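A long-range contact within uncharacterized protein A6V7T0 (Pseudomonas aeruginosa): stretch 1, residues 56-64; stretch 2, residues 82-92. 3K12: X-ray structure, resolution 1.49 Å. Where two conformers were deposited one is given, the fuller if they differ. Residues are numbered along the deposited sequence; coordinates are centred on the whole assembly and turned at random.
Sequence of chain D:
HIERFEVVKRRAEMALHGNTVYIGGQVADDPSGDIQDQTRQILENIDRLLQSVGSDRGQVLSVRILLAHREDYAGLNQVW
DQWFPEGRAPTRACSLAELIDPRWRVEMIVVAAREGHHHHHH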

# COMPACT_ATOMS: atom_id res chain seq x y z
N ASP D 56 -18.59 6.48 0.31
CA ASP D 56 -19.37 5.43 0.96
C ASP D 56 -18.67 4.09 0.72
O ASP D 56 -17.70 4.01 -0.06
CB ASP D 56 -20.84 5.39 0.48
CG ASP D 56 -20.96 5.11 -1.00
OD1 ASP D 56 -20.73 3.94 -1.39
OD2 ASP D 56 -21.32 6.02 -1.78
N ARG D 57 -19.14 3.03 1.37
CA ARG D 57 -18.44 1.75 1.33
C ARG D 57 -18.49 1.05 -0.01
O ARG D 57 -17.80 0.04 -0.18
CB ARG D 57 -18.92 0.80 2.43
CG ARG D 57 -20.32 0.24 2.20
CD ARG D 57 -20.63 -0.77 3.29
NE ARG D 57 -20.89 -0.07 4.54
CZ ARG D 57 -21.45 -0.65 5.60
NH1 ARG D 57 -21.73 -1.95 5.57
NH2 ARG D 57 -21.72 0.07 6.68
N GLY D 58 -19.30 1.57 -0.93
CA GLY D 58 -19.34 1.06 -2.30
C GLY D 58 -18.34 1.76 -3.21
O GLY D 58 -18.31 1.46 -4.39
N GLN D 59 -17.54 2.69 -2.68
CA GLN D 59 -16.62 3.48 -3.50
C GLN D 59 -15.16 3.25 -3.10
O GLN D 59 -14.28 4.06 -3.46
CB GLN D 59 -16.94 4.97 -3.36
CG GLN D 59 -18.32 5.36 -3.90
CD GLN D 59 -18.47 6.86 -4.07
OE1 GLN D 59 -19.44 7.47 -3.60
NE2 GLN D 59 -17.50 7.47 -4.73
N VAL D 60 -14.88 2.18 -2.36
CA VAL D 60 -13.49 1.95 -1.97
C VAL D 60 -12.74 1.30 -3.13
O VAL D 60 -13.30 0.53 -3.93
CB VAL D 60 -13.43 1.12 -0.69
CG1 VAL D 60 -12.01 0.98 -0.16
CG2 VAL D 60 -14.33 1.77 0.38
N LEU D 61 -11.47 1.66 -3.26
CA LEU D 61 -10.67 1.20 -4.42
C LEU D 61 -9.67 0.15 -4.00
O LEU D 61 -9.57 -0.90 -4.66
CB LEU D 61 -9.92 2.38 -5.06
CG LEU D 61 -10.89 3.43 -5.62
CD1 LEU D 61 -10.14 4.74 -5.92
CD2 LEU D 61 -11.68 2.99 -6.87
N SER D 62 -8.92 0.41 -2.91
CA SER D 62 -7.93 -0.57 -2.43
C SER D 62 -7.90 -0.58 -0.93
O SER D 62 -8.03 0.48 -0.29
CB SER D 62 -6.50 -0.28 -2.99
OG SER D 62 -5.99 0.93 -2.48
N VAL D 63 -7.70 -1.76 -0.35
CA VAL D 63 -7.47 -1.89 1.10
C VAL D 63 -6.28 -2.80 1.32
O VAL D 63 -6.26 -3.93 0.84
CB VAL D 63 -8.73 -2.44 1.86
CG1 VAL D 63 -8.45 -2.46 3.38
CG2 VAL D 63 -9.92 -1.59 1.55
N ARG D 64 -5.27 -2.29 2.02
CA ARG D 64 -4.16 -3.10 2.47
C ARG D 64 -4.52 -3.60 3.84
O ARG D 64 -4.88 -2.82 4.73
CB ARG D 64 -2.89 -2.23 2.52
CG ARG D 64 -1.63 -2.98 2.94
CD ARG D 64 -1.19 -4.02 1.88
NE ARG D 64 0.08 -4.57 2.31
CZ ARG D 64 0.28 -5.76 2.84
NH1 ARG D 64 1.49 -6.08 3.25
NH2 ARG D 64 -0.72 -6.65 2.94
N GLN D 82 -19.52 -9.96 4.84
CA GLN D 82 -20.83 -9.46 5.30
C GLN D 82 -21.00 -7.97 5.16
O GLN D 82 -22.04 -7.46 5.46
CB GLN D 82 -21.04 -9.81 6.79
CG GLN D 82 -21.34 -11.26 7.00
CD GLN D 82 -21.26 -11.70 8.44
OE1 GLN D 82 -21.25 -10.88 9.39
NE2 GLN D 82 -21.21 -13.01 8.63
N TRP D 83 -19.96 -7.27 4.72
CA TRP D 83 -19.92 -5.82 4.85
C TRP D 83 -20.27 -5.04 3.58
O TRP D 83 -20.95 -4.03 3.63
CB TRP D 83 -18.50 -5.42 5.33
CG TRP D 83 -18.44 -3.97 5.74
CD1 TRP D 83 -17.97 -2.94 5.00
CD2 TRP D 83 -18.84 -3.42 6.99
NE1 TRP D 83 -18.08 -1.75 5.70
CE2 TRP D 83 -18.61 -2.02 6.94
CE3 TRP D 83 -19.37 -3.97 8.16
CZ2 TRP D 83 -18.90 -1.17 8.01
CZ3 TRP D 83 -19.64 -3.11 9.23
CH2 TRP D 83 -19.39 -1.74 9.14
N PHE D 84 -19.71 -5.48 2.45
CA PHE D 84 -19.79 -4.69 1.23
C PHE D 84 -20.93 -5.10 0.32
O PHE D 84 -21.28 -6.29 0.28
CB PHE D 84 -18.46 -4.79 0.44
CG PHE D 84 -17.28 -4.16 1.16
CD1 PHE D 84 -17.09 -2.77 1.09
CD2 PHE D 84 -16.38 -4.95 1.84
CE1 PHE D 84 -16.02 -2.19 1.73
CE2 PHE D 84 -15.28 -4.37 2.50
CZ PHE D 84 -15.10 -2.96 2.44
N PRO D 85 -21.53 -4.13 -0.40
CA PRO D 85 -22.56 -4.47 -1.39
C PRO D 85 -22.01 -5.45 -2.43
O PRO D 85 -20.83 -5.40 -2.79
CB PRO D 85 -22.95 -3.12 -2.00
CG PRO D 85 -22.04 -2.09 -1.38
CD PRO D 85 -21.26 -2.68 -0.30
N GLU D 86 -22.86 -6.35 -2.92
CA GLU D 86 -22.42 -7.39 -3.85
C GLU D 86 -21.73 -6.77 -5.06
O GLU D 86 -22.27 -5.87 -5.68
CB GLU D 86 -23.61 -8.27 -4.32
CG GLU D 86 -23.10 -9.43 -5.22
CD GLU D 86 -24.17 -10.31 -5.83
OE1 GLU D 86 -25.36 -9.96 -5.78
OE2 GLU D 86 -23.79 -11.37 -6.40
N GLY D 87 -20.55 -7.29 -5.36
CA GLY D 87 -19.80 -6.90 -6.54
C GLY D 87 -19.03 -5.60 -6.40
O GLY D 87 -18.27 -5.25 -7.32
N ARG D 88 -19.18 -4.89 -5.27
CA ARG D 88 -18.55 -3.58 -5.10
C ARG D 88 -17.47 -3.56 -4.03
O ARG D 88 -16.97 -2.48 -3.68
CB ARG D 88 -19.58 -2.48 -4.82
CG ARG D 88 -20.45 -2.11 -6.03
CD ARG D 88 -21.26 -0.84 -5.75
NE ARG D 88 -22.52 -1.11 -5.05
CZ ARG D 88 -23.24 -0.19 -4.40
NH1 ARG D 88 -24.38 -0.52 -3.80
NH2 ARG D 88 -22.81 1.07 -4.35
N ALA D 89 -17.09 -4.72 -3.51
CA ALA D 89 -15.98 -4.75 -2.56
C ALA D 89 -14.69 -4.29 -3.21
O ALA D 89 -14.44 -4.54 -4.41
CB ALA D 89 -15.77 -6.12 -1.95
N PRO D 90 -13.85 -3.60 -2.43
CA PRO D 90 -12.63 -3.08 -3.04
C PRO D 90 -11.58 -4.16 -3.25
O PRO D 90 -11.64 -5.25 -2.64
CB PRO D 90 -12.11 -2.12 -1.99
CG PRO D 90 -12.59 -2.73 -0.64
CD PRO D 90 -13.99 -3.22 -1.01
N THR D 91 -10.59 -3.82 -4.09
CA THR D 91 -9.41 -4.68 -4.19
C THR D 91 -8.71 -4.71 -2.84
O THR D 91 -8.78 -3.74 -2.08
CB THR D 91 -8.43 -4.20 -5.29
OG1 THR D 91 -7.77 -2.99 -4.88
CG2 THR D 91 -9.17 -4.01 -6.60
N ARG D 92 -8.03 -5.81 -2.54
CA ARG D 92 -7.40 -5.98 -1.25
C ARG D 92 -6.12 -6.78 -1.38
O ARG D 92 -5.93 -7.53 -2.34
CB ARG D 92 -8.36 -6.56 -0.20
CG ARG D 92 -9.21 -7.72 -0.66
CD ARG D 92 -9.91 -8.41 0.51
NE ARG D 92 -9.08 -9.42 1.16
CZ ARG D 92 -9.49 -10.11 2.22
NH1 ARG D 92 -10.70 -9.88 2.75
NH2 ARG D 92 -8.69 -11.01 2.78
O HOH W 1 -16.08 -0.44 -2.19

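Stretch 1 meets its partner first through a turn and then through a strand. The type I turn from Asp56 to Gln59 is closed by Gln59 N to Asp56 O at 2.9 Å, and a second bond lies within the turn, Gly58 N to Asp56 OD1 at 2.8 Å; Asp56 itself barely reaches the other stretch.

Arg57 carries the largest share of the contact from this side. Its CA-to-CB bond points toward stretch 2, and its guanidinium lies flat on the Trp83 ring, centres 3.8 Å apart and planes at 4°, so the cation sits over the aromatic face. The same group is tied to the backbone of the residue it stacks on: NH1 donates to Trp83 O at 2.9 Å. The group thus stacks on the Trp83 side chain and bonds to its backbone, while NE and NH2 are satisfied elsewhere in the structure. The carbonyl of Arg57 turns to the Phe84 ring at its edge, with Arg57 O 3.2 Å from Phe84 CD1.

Gly58 follows where space is scarce. A CB here would point toward stretch 2 and come 2.5 Å from Arg88 NH2, a clash with the Arg88 conformer given. Without one, the Arg88 side chain can pass close by, its CD 4.0 Å from Gly58 O, while Gly58 CA lies 4.2 Å from Pro85 CG.

Between turn and strand, a water does the work of a direct bond. It accepts from Val60 N at 2.9 Å and lies 2.7 Å from both Arg57 O and Arg88 O, within donating geometry to each, so it links the two backbones where they are not yet paired. Val60 then packs on Pro90, Val60 CG1 to Pro90 CB at 3.6 Å.

Leu61 points its side chain away and contributes its carbonyl. Leu61 O accepts from Thr91 OG1 at 2.8 Å and, weakly, from Thr91 N at 3.1 Å, so one threonine meets the same oxygen with both backbone and side chain.

From here the strands run parallel. Ser62 pairs with Thr91, their side chains on the same face, and Ser62 CA makes a CA-H...O contact with Thr91 O at 3.3 Å. That oxygen also accepts from Val63 N at 2.8 Å. Val63 pairs with Arg92, their CA-to-CB bonds to the other face, and Val63 O takes a CA-H...O contact from Arg92 CA at 3.1 Å. Val63 CG2 packs 3.6 Å from Pro90 CG. Pro90 thus receives both valines, three positions apart along the strand.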